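Local atomic coordinates of capsid protein (Penaeus vannamei nodavirus, PDB entry 5YKZ), a protein that forms the viral capsid, its protruding domain probably pairing with a second copy to build the dimeric spikes on the particle surface. Residues Ile17-Val21 against Lys106-Thr110. Residues are numbered along the deposited sequence; the frame is centred on the assembly and turned at random.
Sequences IKPEV and KKQTT
Lys18 reaches across to residues 107-109 and places its ammonium group among three oxygens. Thr109 OG1 accepts a bond from Lys18 NZ, 2.9 Å away; the carbonyl oxygen of Lys107 also accepts a bond, 3.2 Å from Lys18 NZ, with the donor standing above the carbonyl plane, 53° out of it. A third, weak bond runs from Lys18 NZ to Gln108 O. The lysine chain is extended as far as CE and then bends at its last torsion (chi4 -64°), which turns NZ into this group of acceptors. Both segments are loops of the all-beta protruding domain: 17-21 follows strand 7-15, outermost in the sheet of this chain, and the loop 106-110 precedes its antiparallel neighbour, strand 111-118, so the lysine ties the two loops together at one end of this strand pair.

Waters bridge the segments at two places. One accepts from both Lys18 NZ and Thr110 N, giving NZ four acceptors for three protons, so at least one N-H is probably shared. In the reverse direction Lys107 NZ probably shares its three N-H among Ala104 O and three waters that lead to the carbonyls of Lys18, Pro19 and Glu20. Glu20 OE2 stays 4.2 Å from Lys107 NZ, too far for a salt bridge, although the opposite charges probably attract.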
loop_
_atom_site.group_PDB
_atom_site.type_symbol
_atom_site.label_atom_id
_atom_site.label_comp_id
_atom_site.label_asym_id
_atom_site.label_seq_id
_atom_site.Cartn_x
_atom_site.Cartn_y
_atom_site.Cartn_z
ATOM N N ILE B 17 -4.515 0.211 -15.065
ATOM C CA ILE B 17 -4.933 -0.341 -16.363
ATOM C C ILE B 17 -4.757 -1.837 -16.349
ATOM O O ILE B 17 -4.060 -2.464 -15.517
ATOM C CB ILE B 17 -4.249 0.346 -17.506
ATOM C CG1 ILE B 17 -2.723 0.165 -17.460
ATOM C CG2 ILE B 17 -4.685 1.812 -17.639
ATOM C CD1 ILE B 17 -2.040 0.501 -18.776
ATOM N N LYS B 18 -5.385 -2.415 -17.381
ATOM C CA LYS B 18 -5.370 -3.857 -17.655
ATOM C C LYS B 18 -4.779 -4.034 -18.982
ATOM O O LYS B 18 -5.504 -4.112 -20.032
ATOM C CB LYS B 18 -6.785 -4.381 -17.555
ATOM C CG LYS B 18 -7.413 -4.166 -16.200
ATOM C CD LYS B 18 -8.803 -4.759 -16.131
ATOM C CE LYS B 18 -9.596 -4.353 -14.951
ATOM N NZ LYS B 18 -9.029 -4.784 -13.802
ATOM N N PRO B 19 -3.470 -4.091 -19.095
ATOM C CA PRO B 19 -2.838 -4.264 -20.419
ATOM C C PRO B 19 -3.291 -5.491 -21.154
ATOM O O PRO B 19 -3.524 -6.531 -20.598
ATOM C CB PRO B 19 -1.341 -4.349 -20.103
ATOM C CG PRO B 19 -1.189 -3.747 -18.748
ATOM C CD PRO B 19 -2.464 -4.000 -18.015
ATOM N N GLU B 20 -3.341 -5.344 -22.493
ATOM C CA GLU B 20 -3.897 -6.415 -23.308
ATOM C C GLU B 20 -2.913 -7.476 -23.662
ATOM O O GLU B 20 -3.331 -8.592 -24.019
ATOM C CB GLU B 20 -4.551 -5.892 -24.596
ATOM C CG GLU B 20 -5.764 -5.037 -24.309
ATOM C CD GLU B 20 -6.956 -5.815 -23.826
ATOM O OE1 GLU B 20 -7.811 -5.215 -23.132
ATOM O OE2 GLU B 20 -7.115 -7.001 -24.185
ATOM N N VAL B 21 -1.674 -7.172 -23.701
ATOM C CA VAL B 21 -0.645 -8.123 -24.171
ATOM C C VAL B 21 0.390 -8.472 -23.059
ATOM O O VAL B 21 0.979 -7.536 -22.453
ATOM C CB VAL B 21 0.113 -7.614 -25.428
ATOM C CG1 VAL B 21 1.204 -8.627 -25.899
ATOM C CG2 VAL B 21 -0.902 -7.333 -26.531
ATOM N N LYS B 106 -4.771 -12.182 -16.535
ATOM C CA LYS B 106 -5.094 -11.932 -15.139
ATOM C C LYS B 106 -5.773 -10.578 -15.095
ATOM O O LYS B 106 -5.098 -9.543 -15.078
ATOM C CB LYS B 106 -3.833 -11.994 -14.276
ATOM C CG LYS B 106 -3.033 -13.264 -14.406
ATOM C CD LYS B 106 -3.798 -14.516 -14.008
ATOM C CE LYS B 106 -4.169 -14.508 -12.546
ATOM N NZ LYS B 106 -4.782 -15.794 -12.161
ATOM N N LYS B 107 -7.096 -10.595 -15.139
ATOM C CA LYS B 107 -7.889 -9.384 -15.314
ATOM C C LYS B 107 -8.379 -8.786 -14.002
ATOM O O LYS B 107 -9.319 -7.963 -13.981
ATOM C CB LYS B 107 -9.123 -9.649 -16.232
ATOM C CG LYS B 107 -8.849 -10.235 -17.590
ATOM C CD LYS B 107 -7.923 -9.296 -18.299
ATOM C CE LYS B 107 -7.820 -9.679 -19.843
ATOM N NZ LYS B 107 -6.765 -8.933 -20.519
ATOM N N GLN B 108 -7.756 -9.215 -12.890
ATOM C CA GLN B 108 -8.113 -8.706 -11.565
ATOM C C GLN B 108 -7.850 -7.194 -11.540
ATOM O O GLN B 108 -7.128 -6.641 -12.341
ATOM C CB GLN B 108 -7.277 -9.409 -10.486
ATOM C CG GLN B 108 -7.680 -10.860 -10.302
ATOM C CD GLN B 108 -7.123 -11.844 -11.327
ATOM O OE1 GLN B 108 -6.262 -11.489 -12.104
ATOM N NE2 GLN B 108 -7.686 -13.063 -11.333
ATOM N N THR B 109 -8.442 -6.527 -10.544
ATOM C CA THR B 109 -8.360 -5.091 -10.385
ATOM C C THR B 109 -7.485 -4.744 -9.218
ATOM O O THR B 109 -7.751 -5.153 -8.064
ATOM C CB THR B 109 -9.740 -4.485 -10.175
ATOM O OG1 THR B 109 -10.577 -4.757 -11.327
ATOM C CG2 THR B 109 -9.668 -2.978 -10.062
ATOM N N THR B 110 -6.437 -3.986 -9.504
ATOM C CA THR B 110 -5.574 -3.425 -8.448
ATOM C C THR B 110 -5.440 -1.946 -8.765
ATOM O O THR B 110 -5.875 -1.461 -9.807
ATOM C CB THR B 110 -4.243 -4.119 -8.347
ATOM O OG1 THR B 110 -3.421 -3.791 -9.452
ATOM C CG2 THR B 110 -4.395 -5.625 -8.206
HETATM O O HOH W 1 -6.521 -3.359 -12.553
HETATM O O HOH W 2 -7.341 -6.151 -20.640
HETATM O O HOH W 3 -5.140 -7.348 -18.556
HETATM O O HOH W 4 -5.387 -10.059 -22.787
#